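TRNA (adenine(58)-N(1))-methyltransferase catalytic subunit TRM61 C-terminal domain-containing protein (Thermoplasma acidophilum, PDB 1YB2) is a putative S-adenosyl-L-methionine-dependent methyltransferase, possibly modifying adenine in tRNA. Local coordinates at residues Asp170-Met179 and His193-Met201; Leu108-Val119 and Ala131-Glu142. All blocks are in the same frame, centred on the assembly; numbering follows the deposited sequence.

How the contacts relate
Both contacts belong to one methyltransferase domain, but they illustrate two ways of building it. Contact 2 lies within the beta-sheet: neighbouring parallel strands 113-117 and 137-141, tied by a regular ladder of backbone bonds, largely buried along the strands and more open at the turns near the second subunit. Contact 1 lies on one face of that sheet, where a loop and the helix 194-199 meet mainly through side chains, with a partly exposed lysine and histidine taking central places. They touch where Met200, Phe174 and Ile171 rest on Leu115, Val141 and Val117. Each contributes a predicted cofactor-binding acid, Asp170 or Glu142.

Contact 1. Residues Asp170-Met179 and His193-Met201; sequences DIADFISDQM and HVQKIASMM
Lys196 NZ reaches from the helix to the loop 170-179, where two partners grip it: it donates a hydrogen bond to Phe174 O, whose modelled place is doubtful because it sits too close to the lysine chain, and makes a weak bond to a water. That water also accepts from Ser176 N at 2.8 Å. The lysine arrives by a bend at chi2 (61°), which carries its chain past Ile171 O. Deeper in, selenomethionine Met200 stretches out beyond CG. Its CE meets the edge of the Phe174 ring, 3.7 Å from CD2, and SE lies beside that edge, 4.9 Å from the ring centroid, a Met-aromatic contact. The same methyl presses on Ile171, whose CD1 lies 3.2 Å from Met200 CE, tighter than usual. The second branch of Ile171 turns the other way: CG2 stands over one face of the His193 imidazole, 3.6 Å from its centroid, a CH-pi contact. Asp170 OD2 approaches that ring obliquely while its anti lone pair receives Ala172 N, closing an Asx turn; Asp170 is a predicted S-adenosyl-L-methionine ligand. Loop and helix together form a layer on one face of the central sheet: Ile197 presses on Val183, and Met200 is joined by its backbone to Tyr180, both in strand 180-185.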
loop_
_atom_site.group_PDB
_atom_site.type_symbol
_atom_site.label_atom_id
_atom_site.label_comp_id
_atom_site.label_asym_id
_atom_site.label_seq_id
_atom_site.Cartn_x
_atom_site.Cartn_y
_atom_site.Cartn_z
ATOM N N ASP A 170 -18.130 9.221 -18.859
ATOM C CA ASP A 170 -16.791 9.760 -19.024
ATOM C C ASP A 170 -16.613 10.821 -17.957
ATOM O O ASP A 170 -17.562 11.557 -17.636
ATOM C CB ASP A 170 -16.628 10.394 -20.412
ATOM C CG ASP A 170 -15.178 10.746 -20.729
ATOM O OD1 ASP A 170 -14.554 9.983 -21.511
ATOM O OD2 ASP A 170 -14.659 11.767 -20.192
ATOM N N ILE A 171 -15.396 10.905 -17.422
ATOM C CA ILE A 171 -15.056 11.906 -16.413
ATOM C C ILE A 171 -15.381 13.341 -16.865
ATOM O O ILE A 171 -15.771 14.178 -16.045
ATOM C CB ILE A 171 -13.576 11.750 -15.893
ATOM C CG1 ILE A 171 -13.291 12.696 -14.722
ATOM C CG2 ILE A 171 -12.559 11.954 -17.007
ATOM C CD1 ILE A 171 -14.093 12.376 -13.464
ATOM N N ALA A 172 -15.253 13.609 -18.163
ATOM C CA ALA A 172 -15.588 14.935 -18.714
ATOM C C ALA A 172 -17.033 15.342 -18.405
ATOM O O ALA A 172 -17.308 16.500 -18.067
ATOM C CB ALA A 172 -15.343 14.964 -20.224
ATOM N N ASP A 173 -17.940 14.372 -18.512
ATOM C CA ASP A 173 -19.370 14.593 -18.304
ATOM C C ASP A 173 -19.786 14.438 -16.847
ATOM O O ASP A 173 -20.882 14.847 -16.474
ATOM C CB ASP A 173 -20.178 13.635 -19.173
ATOM C CG ASP A 173 -19.782 13.712 -20.633
ATOM O OD1 ASP A 173 -19.629 14.847 -21.146
ATOM O OD2 ASP A 173 -19.624 12.643 -21.261
ATOM N N PHE A 174 -18.908 13.854 -16.032
ATOM C CA PHE A 174 -19.243 13.545 -14.652
ATOM C C PHE A 174 -19.472 14.809 -13.849
ATOM O O PHE A 174 -18.656 15.714 -13.858
ATOM C CB PHE A 174 -18.145 12.682 -13.995
ATOM C CG PHE A 174 -18.385 12.399 -12.539
ATOM C CD1 PHE A 174 -19.504 11.671 -12.130
ATOM C CD2 PHE A 174 -17.492 12.860 -11.573
ATOM C CE1 PHE A 174 -19.726 11.414 -10.782
ATOM C CE2 PHE A 174 -17.703 12.605 -10.227
ATOM C CZ PHE A 174 -18.818 11.878 -9.828
ATOM N N ILE A 175 -20.588 14.859 -13.147
ATOM C CA ILE A 175 -20.913 16.017 -12.332
ATOM C C ILE A 175 -21.007 15.585 -10.881
ATOM O O ILE A 175 -21.759 14.674 -10.535
ATOM C CB ILE A 175 -22.265 16.693 -12.763
ATOM C CG1 ILE A 175 -22.274 17.038 -14.261
ATOM C CG2 ILE A 175 -22.562 17.929 -11.898
ATOM C CD1 ILE A 175 -21.076 17.871 -14.753
ATOM N N SER A 176 -20.241 16.245 -10.031
ATOM C CA SER A 176 -20.320 15.965 -8.621
ATOM C C SER A 176 -20.368 17.260 -7.856
ATOM O O SER A 176 -19.660 18.218 -8.188
ATOM C CB SER A 176 -19.116 15.145 -8.162
ATOM O OG SER A 176 -19.213 14.887 -6.776
ATOM N N ASP A 177 -21.190 17.272 -6.816
ATOM C CA ASP A 177 -21.256 18.415 -5.911
ATOM C C ASP A 177 -20.187 18.272 -4.815
ATOM O O ASP A 177 -19.809 19.257 -4.171
ATOM C CB ASP A 177 -22.654 18.525 -5.288
ATOM C CG ASP A 177 -23.705 17.713 -6.047
ATOM O OD1 ASP A 177 -24.602 18.329 -6.670
ATOM O OD2 ASP A 177 -23.629 16.455 -6.025
ATOM N N GLN A 178 -19.705 17.045 -4.623
ATOM C CA GLN A 178 -18.790 16.724 -3.539
ATOM C C GLN A 178 -17.336 17.029 -3.888
ATOM O O GLN A 178 -16.945 17.015 -5.056
ATOM C CB GLN A 178 -18.931 15.254 -3.172
ATOM C CG GLN A 178 -18.774 14.972 -1.689
ATOM C CD GLN A 178 -18.904 13.494 -1.348
ATOM O OE1 GLN A 178 -18.657 13.091 -0.209
ATOM N NE2 GLN A 178 -19.290 12.677 -2.333
HETATM N N MSE A 179 -16.560 17.340 -2.856
HETATM C CA MSE A 179 -15.103 17.436 -2.944
HETATM C C MSE A 179 -14.539 16.154 -2.351
HETATM O O MSE A 179 -15.069 15.649 -1.371
HETATM C CB MSE A 179 -14.599 18.640 -2.150
HETATM C CG MSE A 179 -15.267 19.955 -2.533
HETATM SE SE MSE A 179 -14.855 20.417 -4.383
HETATM C CE MSE A 179 -13.203 21.474 -4.036
ATOM N N HIS A 193 -8.265 15.956 -18.692
ATOM C CA HIS A 193 -9.253 16.032 -17.605
ATOM C C HIS A 193 -8.708 16.557 -16.284
ATOM O O HIS A 193 -9.373 16.472 -15.256
ATOM C CB HIS A 193 -9.902 14.657 -17.412
ATOM C CG HIS A 193 -10.407 14.070 -18.693
ATOM N ND1 HIS A 193 -11.452 14.627 -19.401
ATOM C CD2 HIS A 193 -9.989 13.004 -19.413
ATOM C CE1 HIS A 193 -11.663 13.919 -20.496
ATOM N NE2 HIS A 193 -10.790 12.930 -20.525
ATOM N N VAL A 194 -7.505 17.127 -16.320
ATOM C CA VAL A 194 -6.885 17.623 -15.107
ATOM C C VAL A 194 -7.650 18.791 -14.476
ATOM O O VAL A 194 -7.813 18.808 -13.271
ATOM C CB VAL A 194 -5.352 17.888 -15.260
ATOM C CG1 VAL A 194 -4.599 16.573 -15.181
ATOM C CG2 VAL A 194 -5.030 18.611 -16.574
ATOM N N GLN A 195 -8.166 19.725 -15.273
ATOM C CA GLN A 195 -8.903 20.843 -14.683
ATOM C C GLN A 195 -10.215 20.371 -14.036
ATOM O O GLN A 195 -10.533 20.767 -12.913
ATOM C CB GLN A 195 -9.133 21.964 -15.694
ATOM C CG GLN A 195 -9.033 23.334 -15.038
ATOM C CD GLN A 195 -8.156 24.317 -15.800
ATOM O OE1 GLN A 195 -8.559 25.462 -16.041
ATOM N NE2 GLN A 195 -6.955 23.878 -16.185
ATOM N N LYS A 196 -10.939 19.504 -14.743
ATOM C CA LYS A 196 -12.100 18.823 -14.191
ATOM C C LYS A 196 -11.818 18.081 -12.867
ATOM O O LYS A 196 -12.526 18.284 -11.869
ATOM C CB LYS A 196 -12.682 17.854 -15.221
ATOM C CG LYS A 196 -13.868 17.028 -14.709
ATOM C CD LYS A 196 -15.011 17.933 -14.298
ATOM C CE LYS A 196 -16.341 17.238 -14.493
ATOM N NZ LYS A 196 -17.445 17.979 -13.811
ATOM N N ILE A 197 -10.812 17.212 -12.882
ATOM C CA ILE A 197 -10.398 16.441 -11.693
ATOM C C ILE A 197 -9.997 17.385 -10.560
ATOM O O ILE A 197 -10.455 17.229 -9.411
ATOM C CB ILE A 197 -9.250 15.416 -12.028
ATOM C CG1 ILE A 197 -9.779 14.275 -12.929
ATOM C CG2 ILE A 197 -8.658 14.783 -10.734
ATOM C CD1 ILE A 197 -8.655 13.396 -13.540
ATOM N N ALA A 198 -9.158 18.378 -10.879
ATOM C CA ALA A 198 -8.755 19.379 -9.885
ATOM C C ALA A 198 -9.946 20.049 -9.215
ATOM O O ALA A 198 -9.933 20.239 -8.006
ATOM C CB ALA A 198 -7.840 20.435 -10.508
ATOM N N SER A 199 -10.970 20.407 -9.994
ATOM C CA SER A 199 -12.150 21.097 -9.461
ATOM C C SER A 199 -12.919 20.296 -8.403
ATOM O O SER A 199 -13.719 20.861 -7.641
ATOM C CB SER A 199 -13.093 21.503 -10.603
ATOM O OG SER A 199 -13.816 20.382 -11.082
HETATM N N MSE A 200 -12.699 18.987 -8.336
HETATM C CA MSE A 200 -13.381 18.239 -7.287
HETATM C C MSE A 200 -12.485 17.678 -6.178
HETATM O O MSE A 200 -12.895 16.807 -5.422
HETATM C CB MSE A 200 -14.348 17.194 -7.852
HETATM C CG MSE A 200 -13.835 16.343 -8.971
HETATM SE SE MSE A 200 -15.378 15.644 -10.025
HETATM C CE MSE A 200 -14.287 14.738 -11.301
HETATM N N MSE A 201 -11.270 18.210 -6.084
HETATM C CA MSE A 201 -10.327 17.839 -5.039
HETATM C C MSE A 201 -10.327 18.867 -3.918
HETATM O O MSE A 201 -10.253 20.068 -4.184
HETATM C CB MSE A 201 -8.923 17.770 -5.639
HETATM C CG MSE A 201 -8.746 16.651 -6.636
HETATM SE SE MSE A 201 -6.979 16.673 -7.429
HETATM C CE MSE A 201 -5.859 16.152 -5.864
HETATM O O HOH W 1 -18.690 18.416 -10.735
#

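Contact 2. Residues Leu108-Val119 and Ala131-Glu142; sequences LRPGMDILEVGV and ALNGKGTLTVVE
Asp113 and Thr137 meet at the start of a beta-alpha-beta crossover, in which strand 113-117, helix 123-132 and strand 137-141 form the opening unit of a Rossmann-like methyltransferase fold. The two strands run parallel, 19° apart, and backbone bonds join them from Met112 to Gly118; in the middle Glu116 N points straight at Thr139 O, 2.7 Å away. Thr137 turns its hydroxyl between its own backbone N and carbonyl carbon (chi1 59°), from where OG1 donates to Asp113 OD1 at 2.5 Å, coming from above the carboxylate plane. Farther along this face Leu115 leans across toward the partner strand, its CD1 3.7 Å from Val141 CG2. The face bearing Ile114, Glu116, Leu138 and Val140 is turned to helices 123-132 and 145-156. There Glu116 is fully extended and lies alongside Val140, pointing the same way; its OE1 rests 3.7 Å from Val140 CG2 and also meets Leu138 CD1, yet this buried oxygen is satisfied by Ser125 of helix 123-132. Val119 crosses Val140 at about a right angle, CG2 against CG1. At the far end from these, Pro110 touches Ala131 O through CG and CD, and Leu132 O through CB, close to the second subunit, where Arg109 makes a cation-pi contact with Tyr130 of that neighbouring chain. The end of the strands where the cofactor is expected to bind carries the glycine-rich loop that follows strand 113-117, and beside it Glu142, predicted to bind S-adenosyl-L-methionine. Its carboxylate is held by two backbone amides: OE2 accepts from Asp144 N, while OE1, met on its anti side, takes Val119 N at 3.0 Å.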
loop_
_atom_site.group_PDB
_atom_site.type_symbol
_atom_site.label_atom_id
_atom_site.label_comp_id
_atom_site.label_asym_id
_atom_site.label_seq_id
_atom_site.Cartn_x
_atom_site.Cartn_y
_atom_site.Cartn_z
ATOM N N LEU A 108 -4.143 5.760 2.500
ATOM C CA LEU A 108 -5.553 5.476 2.705
ATOM C C LEU A 108 -5.799 5.213 4.181
ATOM O O LEU A 108 -5.021 4.524 4.851
ATOM C CB LEU A 108 -6.005 4.277 1.861
ATOM C CG LEU A 108 -6.727 4.466 0.517
ATOM C CD1 LEU A 108 -6.266 5.705 -0.249
ATOM C CD2 LEU A 108 -6.533 3.207 -0.332
ATOM N N ARG A 109 -6.890 5.778 4.672
ATOM C CA ARG A 109 -7.333 5.592 6.052
ATOM C C ARG A 109 -8.859 5.692 6.059
ATOM O O ARG A 109 -9.442 6.336 5.173
ATOM C CB ARG A 109 -6.729 6.667 6.973
ATOM C CG ARG A 109 -7.065 8.094 6.565
ATOM C CD ARG A 109 -7.460 8.924 7.760
ATOM N NE ARG A 109 -6.315 9.593 8.364
ATOM C CZ ARG A 109 -6.194 9.863 9.663
ATOM N NH1 ARG A 109 -7.147 9.504 10.522
ATOM N NH2 ARG A 109 -5.109 10.474 10.113
ATOM N N PRO A 110 -9.512 5.055 7.045
ATOM C CA PRO A 110 -10.968 5.178 7.199
ATOM C C PRO A 110 -11.478 6.620 7.281
ATOM O O PRO A 110 -10.802 7.498 7.822
ATOM C CB PRO A 110 -11.243 4.442 8.513
ATOM C CG PRO A 110 -10.142 3.472 8.636
ATOM C CD PRO A 110 -8.931 4.148 8.054
ATOM N N GLY A 111 -12.665 6.847 6.725
ATOM C CA GLY A 111 -13.341 8.131 6.812
ATOM C C GLY A 111 -13.208 9.020 5.581
ATOM O O GLY A 111 -13.965 9.971 5.416
HETATM N N MSE A 112 -12.249 8.707 4.722
HETATM C CA MSE A 112 -12.016 9.477 3.499
HETATM C C MSE A 112 -13.120 9.276 2.464
HETATM O O MSE A 112 -13.722 8.209 2.373
HETATM C CB MSE A 112 -10.667 9.099 2.873
HETATM C CG MSE A 112 -9.437 9.374 3.735
HETATM SE SE MSE A 112 -7.829 8.678 2.835
HETATM C CE MSE A 112 -7.646 10.114 1.599
ATOM N N ASP A 113 -13.377 10.325 1.687
ATOM C CA ASP A 113 -14.206 10.227 0.488
ATOM C C ASP A 113 -13.293 10.206 -0.741
ATOM O O ASP A 113 -12.667 11.209 -1.092
ATOM C CB ASP A 113 -15.210 11.367 0.413
ATOM C CG ASP A 113 -16.201 11.347 1.572
ATOM O OD1 ASP A 113 -16.698 10.255 1.948
ATOM O OD2 ASP A 113 -16.489 12.428 2.113
ATOM N N ILE A 114 -13.245 9.052 -1.387
ATOM C CA ILE A 114 -12.306 8.787 -2.468
ATOM C C ILE A 114 -13.024 8.720 -3.802
ATOM O O ILE A 114 -14.118 8.136 -3.918
ATOM C CB ILE A 114 -11.515 7.474 -2.181
ATOM C CG1 ILE A 114 -10.733 7.649 -0.860
ATOM C CG2 ILE A 114 -10.600 7.086 -3.381
ATOM C CD1 ILE A 114 -9.938 6.430 -0.441
ATOM N N LEU A 115 -12.411 9.337 -4.803
ATOM C CA LEU A 115 -12.897 9.288 -6.172
ATOM C C LEU A 115 -11.951 8.400 -6.979
ATOM O O LEU A 115 -10.739 8.622 -6.983
ATOM C CB LEU A 115 -12.940 10.704 -6.784
ATOM C CG LEU A 115 -13.388 10.767 -8.253
ATOM C CD1 LEU A 115 -14.835 10.299 -8.365
ATOM C CD2 LEU A 115 -13.248 12.183 -8.804
ATOM N N GLU A 116 -12.504 7.385 -7.639
ATOM C CA GLU A 116 -11.731 6.530 -8.516
ATOM C C GLU A 116 -12.252 6.673 -9.950
ATOM O O GLU A 116 -13.407 6.338 -10.243
ATOM C CB GLU A 116 -11.814 5.078 -8.018
ATOM C CG GLU A 116 -11.068 4.071 -8.838
ATOM C CD GLU A 116 -11.183 2.646 -8.276
ATOM O OE1 GLU A 116 -12.114 2.369 -7.483
ATOM O OE2 GLU A 116 -10.345 1.792 -8.649
ATOM N N VAL A 117 -11.388 7.167 -10.833
ATOM C CA VAL A 117 -11.703 7.402 -12.234
ATOM C C VAL A 117 -11.039 6.293 -13.057
ATOM O O VAL A 117 -9.805 6.239 -13.174
ATOM C CB VAL A 117 -11.242 8.812 -12.680
ATOM C CG1 VAL A 117 -11.671 9.105 -14.094
ATOM C CG2 VAL A 117 -11.797 9.884 -11.719
ATOM N N GLY A 118 -11.862 5.391 -13.584
ATOM C CA GLY A 118 -11.379 4.181 -14.252
ATOM C C GLY A 118 -11.273 3.066 -13.235
ATOM O O GLY A 118 -10.515 3.162 -12.272
ATOM N N VAL A 119 -12.040 2.007 -13.439
ATOM C CA VAL A 119 -12.147 0.960 -12.441
ATOM C C VAL A 119 -11.232 -0.265 -12.681
ATOM O O VAL A 119 -10.822 -0.917 -11.723
ATOM C CB VAL A 119 -13.636 0.534 -12.242
ATOM C CG1 VAL A 119 -14.114 -0.319 -13.392
ATOM C CG2 VAL A 119 -13.825 -0.166 -10.902
ATOM N N ALA A 131 -9.263 -0.789 3.188
ATOM C CA ALA A 131 -8.655 0.285 3.982
ATOM C C ALA A 131 -9.692 1.191 4.659
ATOM O O ALA A 131 -9.513 1.593 5.822
ATOM C CB ALA A 131 -7.694 1.104 3.120
ATOM N N LEU A 132 -10.775 1.503 3.940
ATOM C CA LEU A 132 -11.858 2.311 4.481
ATOM C C LEU A 132 -12.552 1.631 5.648
ATOM O O LEU A 132 -13.023 2.310 6.553
ATOM C CB LEU A 132 -12.889 2.667 3.403
ATOM C CG LEU A 132 -12.463 3.686 2.346
ATOM C CD1 LEU A 132 -13.620 3.840 1.332
ATOM C CD2 LEU A 132 -12.060 5.058 2.955
ATOM N N ASN A 133 -12.612 0.299 5.622
ATOM C CA ASN A 133 -13.134 -0.480 6.751
ATOM C C ASN A 133 -14.572 -0.072 7.114
ATOM O O ASN A 133 -14.935 0.023 8.288
ATOM C CB ASN A 133 -12.190 -0.340 7.963
ATOM C CG ASN A 133 -12.392 -1.428 9.001
ATOM O OD1 ASN A 133 -12.484 -2.604 8.667
ATOM N ND2 ASN A 133 -12.473 -1.029 10.279
ATOM N N GLY A 134 -15.380 0.186 6.089
ATOM C CA GLY A 134 -16.771 0.570 6.283
ATOM C C GLY A 134 -16.995 2.044 6.588
ATOM O O GLY A 134 -18.134 2.477 6.692
ATOM N N LYS A 135 -15.918 2.820 6.716
ATOM C CA LYS A 135 -16.018 4.243 7.053
ATOM C C LYS A 135 -15.486 5.124 5.934
ATOM O O LYS A 135 -14.330 4.975 5.493
ATOM C CB LYS A 135 -15.253 4.539 8.337
ATOM C CG LYS A 135 -16.049 4.295 9.587
ATOM C CD LYS A 135 -15.142 4.101 10.792
ATOM C CE LYS A 135 -15.960 4.175 12.080
ATOM N NZ LYS A 135 -15.260 3.510 13.216
ATOM N N GLY A 136 -16.315 6.059 5.493
ATOM C CA GLY A 136 -15.996 6.866 4.333
ATOM C C GLY A 136 -16.668 6.237 3.133
ATOM O O GLY A 136 -17.474 5.333 3.276
ATOM N N THR A 137 -16.326 6.711 1.943
ATOM C CA THR A 137 -17.063 6.348 0.742
ATOM C C THR A 137 -16.119 6.234 -0.442
ATOM O O THR A 137 -15.054 6.867 -0.479
ATOM C CB THR A 137 -18.158 7.411 0.380
ATOM O OG1 THR A 137 -17.533 8.686 0.182
ATOM C CG2 THR A 137 -19.252 7.540 1.470
ATOM N N LEU A 138 -16.522 5.419 -1.409
ATOM C CA LEU A 138 -15.830 5.311 -2.680
ATOM C C LEU A 138 -16.816 5.649 -3.790
ATOM O O LEU A 138 -17.945 5.123 -3.825
ATOM C CB LEU A 138 -15.254 3.896 -2.878
ATOM C CG LEU A 138 -14.741 3.524 -4.269
ATOM C CD1 LEU A 138 -13.537 4.402 -4.695
ATOM C CD2 LEU A 138 -14.340 2.039 -4.299
ATOM N N THR A 139 -16.380 6.538 -4.677
ATOM C CA THR A 139 -17.113 6.889 -5.879
ATOM C C THR A 139 -16.333 6.472 -7.112
ATOM O O THR A 139 -15.189 6.890 -7.321
ATOM C CB THR A 139 -17.454 8.404 -5.901
ATOM O OG1 THR A 139 -18.180 8.728 -4.702
ATOM C CG2 THR A 139 -18.332 8.775 -7.148
ATOM N N VAL A 140 -16.954 5.643 -7.934
ATOM C CA VAL A 140 -16.293 5.083 -9.112
ATOM C C VAL A 140 -16.947 5.658 -10.357
ATOM O O VAL A 140 -18.169 5.549 -10.541
ATOM C CB VAL A 140 -16.390 3.537 -9.123
ATOM C CG1 VAL A 140 -15.767 2.957 -10.386
ATOM C CG2 VAL A 140 -15.720 2.953 -7.879
ATOM N N VAL A 141 -16.135 6.309 -11.185
ATOM C CA VAL A 141 -16.564 6.861 -12.468
ATOM C C VAL A 141 -15.926 5.994 -13.543
ATOM O O VAL A 141 -14.689 5.924 -13.632
ATOM C CB VAL A 141 -16.089 8.340 -12.651
ATOM C CG1 VAL A 141 -16.570 8.926 -13.998
ATOM C CG2 VAL A 141 -16.550 9.211 -11.495
ATOM N N GLU A 142 -16.756 5.305 -14.324
ATOM C CA GLU A 142 -16.282 4.371 -15.355
ATOM C C GLU A 142 -17.103 4.498 -16.641
ATOM O O GLU A 142 -18.320 4.334 -16.622
ATOM C CB GLU A 142 -16.303 2.923 -14.835
ATOM C CG GLU A 142 -16.036 1.822 -15.877
ATOM C CD GLU A 142 -14.700 1.974 -16.623
ATOM O OE1 GLU A 142 -13.673 2.256 -15.980
ATOM O OE2 GLU A 142 -14.679 1.791 -17.862
HETATM O O HOH W 2 -16.531 9.163 -2.593
#